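Local coordinates for protein purine nucleoside phosphorylase (Schistosoma mansoni, PDB 5KO5) that catalyses the reversible phosphorolysis of purine nucleosides to the free base and ribose 1-phosphate, and here holds cytosine in its pocket, at residues A[114-126]-A[211-223]. Numbering follows the deposited sequence. Where two conformers were deposited one is given.
Sequences LITNLAGGINRKL and LLKLGCDVVGMST. With CYT (6-aminopyrimidin-2(1H)-one), chain B; EDO (1,2-ethanediol), chain C.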
# COMPACT_ATOMS: atom_id res chain seq x y z
N LEU A 114 12.33 -16.03 17.63
CA LEU A 114 11.28 -17.01 17.39
C LEU A 114 9.94 -16.29 17.44
O LEU A 114 9.67 -15.56 18.40
CB LEU A 114 11.30 -18.09 18.48
CG LEU A 114 12.63 -18.81 18.70
CD1 LEU A 114 12.52 -19.85 19.82
CD2 LEU A 114 13.15 -19.45 17.41
N ILE A 115 9.10 -16.50 16.42
CA ILE A 115 7.84 -15.77 16.30
C ILE A 115 6.71 -16.76 16.02
O ILE A 115 6.86 -17.66 15.19
CB ILE A 115 7.91 -14.76 15.14
CG1 ILE A 115 9.12 -13.84 15.28
CG2 ILE A 115 6.62 -13.93 15.08
CD1 ILE A 115 9.31 -12.90 14.09
N THR A 116 5.58 -16.57 16.69
CA THR A 116 4.36 -17.29 16.32
C THR A 116 3.26 -16.28 16.00
O THR A 116 3.30 -15.13 16.44
CB THR A 116 3.88 -18.25 17.42
OG1 THR A 116 3.60 -17.52 18.63
CG2 THR A 116 4.93 -19.32 17.70
N ASN A 117 2.29 -16.72 15.21
CA ASN A 117 1.14 -15.89 14.88
C ASN A 117 -0.05 -16.79 14.59
O ASN A 117 0.09 -18.00 14.42
CB ASN A 117 1.44 -14.93 13.71
CG ASN A 117 1.72 -15.65 12.40
OD1 ASN A 117 0.88 -16.39 11.89
ND2 ASN A 117 2.89 -15.39 11.83
N LEU A 118 -1.23 -16.18 14.56
CA LEU A 118 -2.45 -16.83 14.08
C LEU A 118 -2.72 -16.32 12.67
O LEU A 118 -2.58 -15.12 12.40
CB LEU A 118 -3.64 -16.50 14.99
CG LEU A 118 -3.98 -17.43 16.16
CD1 LEU A 118 -4.36 -18.83 15.68
CD2 LEU A 118 -2.85 -17.50 17.14
N ALA A 119 -3.09 -17.22 11.77
CA ALA A 119 -3.23 -16.83 10.37
C ALA A 119 -4.38 -17.56 9.71
O ALA A 119 -4.85 -18.60 10.20
CB ALA A 119 -1.93 -17.12 9.60
N GLY A 120 -4.85 -17.02 8.59
CA GLY A 120 -5.79 -17.72 7.74
C GLY A 120 -5.08 -18.61 6.74
O GLY A 120 -4.09 -18.21 6.13
N GLY A 121 -5.61 -19.82 6.56
CA GLY A 121 -5.07 -20.72 5.56
C GLY A 121 -5.66 -20.43 4.18
O GLY A 121 -6.87 -20.28 4.04
N ILE A 122 -4.79 -20.36 3.18
CA ILE A 122 -5.18 -20.19 1.79
C ILE A 122 -5.00 -21.49 1.01
O ILE A 122 -5.90 -21.93 0.29
CB ILE A 122 -4.40 -19.04 1.13
CG1 ILE A 122 -4.61 -17.72 1.88
CG2 ILE A 122 -4.79 -18.90 -0.34
CD1 ILE A 122 -6.04 -17.17 1.78
N ASN A 123 -3.82 -22.10 1.13
CA ASN A 123 -3.54 -23.39 0.50
C ASN A 123 -4.58 -24.42 0.93
O ASN A 123 -4.94 -24.50 2.11
CB ASN A 123 -2.15 -23.87 0.94
CG ASN A 123 -1.66 -25.07 0.13
OD1 ASN A 123 -2.26 -26.13 0.13
ND2 ASN A 123 -0.54 -24.88 -0.57
N ARG A 124 -5.04 -25.22 -0.03
CA ARG A 124 -6.09 -26.18 0.26
C ARG A 124 -5.67 -27.26 1.24
O ARG A 124 -6.54 -27.88 1.85
CB ARG A 124 -6.58 -26.84 -1.03
CG ARG A 124 -8.10 -26.91 -1.15
CD ARG A 124 -8.75 -25.56 -1.40
NE ARG A 124 -7.87 -24.41 -1.24
CZ ARG A 124 -7.10 -23.90 -2.20
NH1 ARG A 124 -7.13 -24.40 -3.43
NH2 ARG A 124 -6.31 -22.89 -1.89
N LYS A 125 -4.38 -27.51 1.37
CA LYS A 125 -3.94 -28.58 2.26
C LYS A 125 -4.07 -28.20 3.73
O LYS A 125 -3.90 -29.07 4.59
CB LYS A 125 -2.50 -28.96 1.94
CG LYS A 125 -2.32 -29.58 0.57
CD LYS A 125 -0.84 -29.83 0.30
CE LYS A 125 -0.63 -30.54 -1.02
NZ LYS A 125 0.81 -30.84 -1.24
N LEU A 126 -4.38 -26.95 4.04
CA LEU A 126 -4.30 -26.43 5.40
C LEU A 126 -5.66 -26.49 6.09
O LEU A 126 -6.66 -25.98 5.57
CB LEU A 126 -3.78 -24.99 5.38
CG LEU A 126 -2.36 -24.83 4.84
CD1 LEU A 126 -1.95 -23.35 4.77
CD2 LEU A 126 -1.36 -25.63 5.67
N LEU A 211 -5.17 -14.24 -3.30
CA LEU A 211 -3.95 -14.77 -2.69
C LEU A 211 -3.70 -16.21 -3.13
O LEU A 211 -2.54 -16.62 -3.32
CB LEU A 211 -4.06 -14.71 -1.18
CG LEU A 211 -4.14 -13.29 -0.63
CD1 LEU A 211 -4.24 -13.30 0.88
CD2 LEU A 211 -2.95 -12.44 -1.10
N LEU A 212 -4.76 -16.98 -3.29
CA LEU A 212 -4.62 -18.32 -3.84
C LEU A 212 -3.95 -18.28 -5.21
O LEU A 212 -2.99 -19.00 -5.47
CB LEU A 212 -5.99 -18.98 -3.91
CG LEU A 212 -5.98 -20.36 -4.56
CD1 LEU A 212 -4.87 -21.17 -3.93
CD2 LEU A 212 -7.33 -21.02 -4.36
N LYS A 213 -4.44 -17.41 -6.10
CA LYS A 213 -3.87 -17.30 -7.44
C LYS A 213 -2.41 -16.84 -7.40
O LYS A 213 -1.64 -17.15 -8.32
CB LYS A 213 -4.69 -16.34 -8.28
CG LYS A 213 -6.10 -16.83 -8.53
CD LYS A 213 -6.99 -15.77 -9.16
CE LYS A 213 -8.40 -16.32 -9.31
NZ LYS A 213 -9.40 -15.25 -9.49
N LEU A 214 -2.02 -16.12 -6.36
CA LEU A 214 -0.69 -15.53 -6.28
C LEU A 214 0.31 -16.42 -5.54
O LEU A 214 1.42 -15.95 -5.23
CB LEU A 214 -0.75 -14.15 -5.64
CG LEU A 214 -1.53 -13.17 -6.50
CD1 LEU A 214 -1.50 -11.78 -5.90
CD2 LEU A 214 -0.96 -13.17 -7.91
N GLY A 215 -0.04 -17.67 -5.26
CA GLY A 215 0.84 -18.62 -4.62
C GLY A 215 0.81 -18.64 -3.11
O GLY A 215 1.32 -19.59 -2.50
N CYS A 216 0.21 -17.62 -2.48
CA CYS A 216 0.25 -17.49 -1.03
C CYS A 216 -0.39 -18.70 -0.35
O CYS A 216 -1.45 -19.18 -0.75
CB CYS A 216 -0.51 -16.24 -0.58
SG CYS A 216 0.09 -14.71 -1.27
N ASP A 217 0.25 -19.16 0.72
CA ASP A 217 -0.27 -20.28 1.49
C ASP A 217 -1.05 -19.87 2.72
O ASP A 217 -2.00 -20.57 3.09
CB ASP A 217 0.88 -21.21 1.90
CG ASP A 217 1.61 -21.78 0.70
OD1 ASP A 217 0.96 -22.52 -0.07
OD2 ASP A 217 2.80 -21.47 0.49
N VAL A 218 -0.67 -18.77 3.38
CA VAL A 218 -1.32 -18.28 4.59
C VAL A 218 -1.36 -16.76 4.52
O VAL A 218 -0.59 -16.14 3.78
CB VAL A 218 -0.64 -18.75 5.90
CG1 VAL A 218 -0.40 -20.25 5.90
CG2 VAL A 218 0.67 -18.03 6.11
N VAL A 219 -2.27 -16.16 5.28
CA VAL A 219 -2.38 -14.70 5.33
C VAL A 219 -2.57 -14.26 6.78
O VAL A 219 -3.28 -14.91 7.56
CB VAL A 219 -3.51 -14.17 4.41
CG1 VAL A 219 -4.88 -14.73 4.82
CG2 VAL A 219 -3.55 -12.64 4.40
N GLY A 220 -1.90 -13.17 7.16
CA GLY A 220 -2.10 -12.64 8.50
C GLY A 220 -1.63 -11.21 8.55
O GLY A 220 -1.18 -10.64 7.55
N MET A 221 -1.72 -10.63 9.75
CA MET A 221 -1.58 -9.19 9.95
C MET A 221 -0.34 -8.80 10.74
O MET A 221 -0.28 -7.70 11.30
CB MET A 221 -2.83 -8.61 10.62
CG MET A 221 -4.13 -8.96 9.94
SD MET A 221 -5.51 -8.34 10.91
CE MET A 221 -6.86 -9.18 10.08
N SER A 222 0.66 -9.67 10.80
CA SER A 222 1.79 -9.39 11.67
C SER A 222 3.04 -9.99 11.04
O SER A 222 3.05 -10.35 9.86
CB SER A 222 1.54 -9.97 13.07
OG SER A 222 1.59 -11.38 13.03
N THR A 223 4.09 -10.10 11.86
CA THR A 223 5.24 -10.97 11.65
C THR A 223 6.24 -10.41 10.65
O THR A 223 7.42 -10.26 10.98
CB THR A 223 4.79 -12.38 11.30
OG1 THR A 223 4.03 -12.89 12.41
CG2 THR A 223 5.99 -13.29 11.06
N3 CYT B . -6.70 -14.03 9.26
C4 CYT B . -7.27 -15.12 9.76
N1 CYT B . -5.47 -13.78 11.28
C2 CYT B . -5.80 -13.32 10.00
O2 CYT B . -5.29 -12.29 9.57
N4 CYT B . -8.16 -15.76 8.99
C5 CYT B . -6.95 -15.60 11.07
C6 CYT B . -6.06 -14.90 11.78
C1 EDO C . -1.00 -12.37 14.26
O1 EDO C . -1.40 -11.11 13.71
C2 EDO C . -0.86 -12.31 15.76
O2 EDO C . -1.21 -13.58 16.30
O HOH W 1 -0.58 -13.49 11.51
O HOH W 2 -3.17 -11.91 12.06
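With CG of Asn123 trans to its own N (chi1 -169°) and CG of Asp217 trans to its carbonyl carbon (chi1 -60°), amide and carboxylate run side by side. Asn123 ND2 reaches Asp217 OD1 at 2.8 Å, nearly in the amide plane, while Asn123 OD1 accepts from Lys125 N in an Asx turn. An asparagine suits this place because its amide donates across the contact and accepts within the turn. The other carboxylate oxygen, Asp217 OD2, takes Val193 N. Asp217 O also receives two donors from one face of its carbonyl plane, Ile122 N at 2.8 Å and Asn123 N at 3.1 Å. Next to them, Gly120 and Val219 form an antiparallel hydrogen-bonded pair, Gly120 N to Val219 O being 2.8 Å. Gly120, with no side chain, lets the base lie against the backbone, cytosine C4 being 3.3 Å from Gly120 N. Beta-branched Ile122 reaches helix and strand at once, CG2 on Leu212 CB at 3.8 Å and CD1 on Val219 CG1; Leu126 CD1 packs on Val218 CG1. At the far end Asn117 ND2 donates to Thr223 OG1 (2.8 Å, bent to 142°), with Asn117 OD1 held by Ser241. Both segments line the pocket where cytosine is hydrogen-bonded to Glu203 and Asn245. Side-chain bonds thus flank the strand pairing beyond both ends, polar groups of this buried contact satisfying one another while backbone lines the base.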